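Local atomic coordinates of acetamidase (Bacillus halodurans, PDB entry 2II1), a protein that probably hydrolyses carbon-nitrogen bonds in linear amides and binds calcium ions. Residues Lys109-Glu114 with Val118-Gly123; Pro218-Lys221 with Phe226-Ile229. One frame throughout, in Å; residues are numbered along the deposited sequence. Where two conformers were deposited one is given.

Contact 1 of 2, residues Lys109-Glu114 with Val118-Gly123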
# COMPACT_ATOMS: atom_id res chain seq x y z
N LYS A 109 -24.82 4.91 -7.95
CA LYS A 109 -24.62 4.42 -9.29
C LYS A 109 -24.62 2.89 -9.33
O LYS A 109 -24.04 2.22 -8.46
CB LYS A 109 -23.33 4.99 -9.86
CG LYS A 109 -23.04 4.62 -11.29
CD LYS A 109 -21.59 4.94 -11.63
CE LYS A 109 -21.18 4.36 -12.97
NZ LYS A 109 -22.10 4.77 -14.08
N LEU A 110 -25.28 2.37 -10.38
CA LEU A 110 -25.44 0.93 -10.61
C LEU A 110 -24.47 0.43 -11.68
O LEU A 110 -24.24 1.09 -12.69
CB LEU A 110 -26.91 0.59 -10.95
CG LEU A 110 -27.90 0.66 -9.75
CD1 LEU A 110 -29.36 0.45 -10.14
CD2 LEU A 110 -27.53 -0.35 -8.71
N PHE A 111 -23.90 -0.75 -11.42
CA PHE A 111 -22.88 -1.33 -12.28
C PHE A 111 -23.37 -2.69 -12.71
O PHE A 111 -23.33 -3.63 -11.92
CB PHE A 111 -21.53 -1.49 -11.56
CG PHE A 111 -20.93 -0.20 -11.15
CD1 PHE A 111 -21.43 0.49 -10.04
CD2 PHE A 111 -19.88 0.36 -11.87
CE1 PHE A 111 -20.90 1.71 -9.65
CE2 PHE A 111 -19.34 1.58 -11.49
CZ PHE A 111 -19.86 2.27 -10.37
N PRO A 112 -23.85 -2.78 -13.95
CA PRO A 112 -24.05 -4.11 -14.55
C PRO A 112 -22.77 -4.95 -14.59
O PRO A 112 -21.67 -4.44 -14.90
CB PRO A 112 -24.52 -3.80 -15.98
CG PRO A 112 -24.65 -2.32 -16.09
CD PRO A 112 -24.22 -1.66 -14.83
N ILE A 113 -22.91 -6.23 -14.27
CA ILE A 113 -21.84 -7.19 -14.44
C ILE A 113 -22.12 -7.89 -15.75
O ILE A 113 -23.22 -8.39 -15.94
CB ILE A 113 -21.82 -8.23 -13.32
CG1 ILE A 113 -21.70 -7.53 -11.98
CG2 ILE A 113 -20.68 -9.22 -13.52
CD1 ILE A 113 -20.80 -6.31 -11.99
N GLU A 114 -21.13 -7.90 -16.64
CA GLU A 114 -21.28 -8.43 -17.99
C GLU A 114 -20.01 -9.17 -18.37
O GLU A 114 -18.95 -8.56 -18.46
CB GLU A 114 -21.50 -7.25 -18.93
CG GLU A 114 -22.26 -7.51 -20.18
CD GLU A 114 -22.54 -6.20 -20.88
OE1 GLU A 114 -23.53 -5.53 -20.49
OE2 GLU A 114 -21.73 -5.81 -21.74
N VAL A 118 -16.95 -5.35 -14.88
CA VAL A 118 -17.87 -4.41 -14.21
C VAL A 118 -18.10 -3.20 -15.14
O VAL A 118 -17.16 -2.45 -15.49
CB VAL A 118 -17.36 -3.94 -12.80
CG1 VAL A 118 -18.31 -2.93 -12.17
CG2 VAL A 118 -17.12 -5.13 -11.84
N VAL A 119 -19.34 -3.01 -15.58
CA VAL A 119 -19.63 -1.94 -16.52
C VAL A 119 -19.81 -0.59 -15.78
O VAL A 119 -20.80 -0.41 -15.07
CB VAL A 119 -20.87 -2.27 -17.41
CG1 VAL A 119 -21.15 -1.11 -18.39
CG2 VAL A 119 -20.63 -3.56 -18.20
N TYR A 120 -18.83 0.31 -15.95
CA TYR A 120 -18.85 1.65 -15.33
C TYR A 120 -19.61 2.65 -16.20
O TYR A 120 -20.45 3.41 -15.72
CB TYR A 120 -17.40 2.12 -15.07
CG TYR A 120 -17.22 3.50 -14.44
CD1 TYR A 120 -17.35 4.68 -15.20
CD2 TYR A 120 -16.88 3.63 -13.09
CE1 TYR A 120 -17.16 5.96 -14.61
CE2 TYR A 120 -16.70 4.88 -12.50
CZ TYR A 120 -16.85 6.04 -13.26
OH TYR A 120 -16.65 7.27 -12.66
N SER A 121 -19.30 2.65 -17.49
CA SER A 121 -19.95 3.48 -18.48
C SER A 121 -19.73 2.86 -19.86
O SER A 121 -19.06 1.81 -19.99
CB SER A 121 -19.39 4.90 -18.46
OG SER A 121 -18.01 4.88 -18.77
N THR A 122 -20.31 3.49 -20.88
CA THR A 122 -20.14 3.04 -22.25
C THR A 122 -18.65 2.85 -22.57
O THR A 122 -18.27 1.83 -23.16
CB THR A 122 -20.76 4.02 -23.28
OG1 THR A 122 -20.54 3.54 -24.61
CG2 THR A 122 -20.17 5.44 -23.13
N GLY A 123 -17.82 3.81 -22.17
CA GLY A 123 -16.38 3.77 -22.46
C GLY A 123 -15.48 3.07 -21.46
O GLY A 123 -14.38 2.67 -21.84
O HOH W 1 -22.46 1.42 -14.61
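Ile-113 and Val-118 pair across the closing end of an antiparallel beta hairpin, made by strands 107-114 and 117-119 in the middle of a four-stranded sheet. They are a non-hydrogen-bonded pair, and their side chains lie side by side. Val-118 CG1 also packs on Phe-111 CB at 3.6 Å. Next to the pair the Val-119 N-H gives a nearly straight bond to the Pro-112 O (2.8 Å, 167° at the hydrogen). Beyond Val-119 the strands part. A water lies between the Leu-110 O and the Val-119 O, very close to both, so its bonding is doubtful.

Past the split, side chains make the contact. The Lys-109 chain starts with CG opposite its backbone N (chi1 -177°) and turns only at its last torsion. This brings NZ to the Tyr-120 O at 2.7 Å, almost in line with the carbonyl. On the way CE sits over the centre of the Tyr-120 ring, 4.3 Å from the centroid, a CH-pi contact. Phe-111 lies beside the same tyrosine. Tyr-120 CD2 meets the Phe-111 ring at its edge, 3.6 Å from CE2, with the ring planes at 59°. The Tyr-120 OH bonds to the Glu-260 O of the second subunit, so this end of the hairpin is also part of the dimer interface. Tyr-120 and Ser-121 both face Leu-124, which makes a classic beta bulge where the chain turns into strand 125-127.

Contact 2 of 2, residues Pro218-Lys221 with Phe226-Ile229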
# COMPACT_ATOMS: atom_id res chain seq x y z
N PRO A 218 -5.62 -11.41 12.05
CA PRO A 218 -5.86 -12.22 10.87
C PRO A 218 -4.66 -12.31 9.97
O PRO A 218 -3.75 -11.48 10.04
CB PRO A 218 -7.05 -11.51 10.18
CG PRO A 218 -7.66 -10.65 11.28
CD PRO A 218 -6.48 -10.21 12.05
N ALA A 219 -4.67 -13.30 9.08
CA ALA A 219 -3.62 -13.41 8.11
C ALA A 219 -4.12 -14.10 6.87
O ALA A 219 -5.16 -14.77 6.86
CB ALA A 219 -2.42 -14.16 8.70
N LEU A 220 -3.36 -13.98 5.82
CA LEU A 220 -3.70 -14.66 4.60
C LEU A 220 -2.50 -15.11 3.79
O LEU A 220 -1.42 -14.55 3.87
CB LEU A 220 -4.69 -13.78 3.79
CG LEU A 220 -4.25 -12.50 3.11
CD1 LEU A 220 -3.49 -12.95 1.83
CD2 LEU A 220 -5.48 -11.63 2.77
N LYS A 221 -2.75 -16.12 2.97
CA LYS A 221 -1.78 -16.64 1.99
C LYS A 221 -2.49 -16.75 0.65
O LYS A 221 -3.61 -17.26 0.59
CB LYS A 221 -1.23 -17.97 2.49
CG LYS A 221 -0.70 -18.92 1.43
CD LYS A 221 -0.06 -20.14 2.05
CE LYS A 221 -1.09 -21.18 2.51
NZ LYS A 221 -0.54 -22.58 2.45
N PHE A 226 2.41 -14.45 1.57
CA PHE A 226 1.78 -14.58 2.87
C PHE A 226 1.68 -13.15 3.43
O PHE A 226 2.56 -12.32 3.20
CB PHE A 226 2.62 -15.49 3.78
CG PHE A 226 2.13 -15.54 5.18
CD1 PHE A 226 1.04 -16.33 5.50
CD2 PHE A 226 2.70 -14.75 6.16
CE1 PHE A 226 0.54 -16.32 6.77
CE2 PHE A 226 2.21 -14.76 7.43
CZ PHE A 226 1.14 -15.54 7.74
N MSE A 227 0.57 -12.85 4.09
CA MSE A 227 0.38 -11.51 4.64
C MSE A 227 -0.21 -11.51 6.00
O MSE A 227 -1.17 -12.22 6.26
CB MSE A 227 -0.58 -10.71 3.77
CG MSE A 227 -0.34 -10.90 2.32
SE MSE A 227 -1.50 -9.72 1.33
CE MSE A 227 -1.23 -10.63 -0.40
N THR A 228 0.34 -10.64 6.84
CA THR A 228 -0.22 -10.33 8.15
C THR A 228 -1.10 -9.07 8.06
O THR A 228 -0.75 -8.08 7.44
CB THR A 228 0.89 -10.20 9.24
OG1 THR A 228 1.90 -9.26 8.85
CG2 THR A 228 1.54 -11.59 9.48
N ILE A 229 -2.26 -9.15 8.68
CA ILE A 229 -3.26 -8.08 8.72
C ILE A 229 -3.43 -7.48 10.14
O ILE A 229 -3.54 -8.20 11.16
CB ILE A 229 -4.62 -8.62 8.22
CG1 ILE A 229 -4.48 -9.18 6.81
CG2 ILE A 229 -5.65 -7.51 8.19
CD1 ILE A 229 -5.64 -10.02 6.37
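Leu-220 and Met-227 form the centre of a regular antiparallel hairpin between strands 219-221 and 225-232, within the large mixed sheet. They are a hydrogen-bonded pair. The Leu-220 N-H reaches the Met-227 O in the carbonyl plane (2.8 Å), and the Met-227 N-H returns to the Leu-220 O (2.6 Å). A third bond, from the Ile-229 N to the Pro-218 O, is longer at 3.1 Å. Its donor is tilted 30° from the carbonyl plane. Pro-218 follows a cis peptide bond and lies just before the strand.

Both faces are tightly packed. On the one with Leu-220 and Met-227, Leu-220 CG lies between its backbone N and carbonyl carbon (chi1 70°), and its two methyls part from there. CD1 meets the extended selenomethionine at a slant, 3.8 Å from both CG and SE of Met-227. CD2 meets Ile-229 CD1 at 3.9 Å, the two side chains crossing at about a right angle. On the other face Phe-226 CZ touches Ala-219 CB at 3.9 Å, and Lys-221 CB comes to the edge of the ring. Phe-292 meets this ring edge-to-face. Helix 235-253 packs Met-246 on it and accepts the Thr-228 hydroxyl at the Ala-242 O.

Lys-221 is the looser end. Its side chain is partly exposed and leads away from Phe-226, so only its first carbon takes part. On their outer sides, Ala-219 and Lys-221 bond to Tyr-168 and Thr-166, and Phe-226 and Thr-228 to Leu-287 and Phe-285. The backbone is thus paired on both sides, between side chains that are mostly buried and apolar.

Contact 1 comes first along the chain and closes before contact 2 opens. Each joins the two strands of a beta hairpin, but they share no strand or sheet. Contact 1 belongs to the four-stranded antiparallel sheet, contact 2 to the large mixed sheet backed by helix 235-253. They lie on opposite sides of the chain's centre, with centres 31 Å apart and nearest atoms about 20 Å apart. A bound calcium ion lies about 12 Å from the Phe-111 side chain, and one lies about 13 Å from that of Ile-229. The protein thus has two separate hairpins here: contact 1 reaches the second subunit, whereas contact 2 is buried within its own chain.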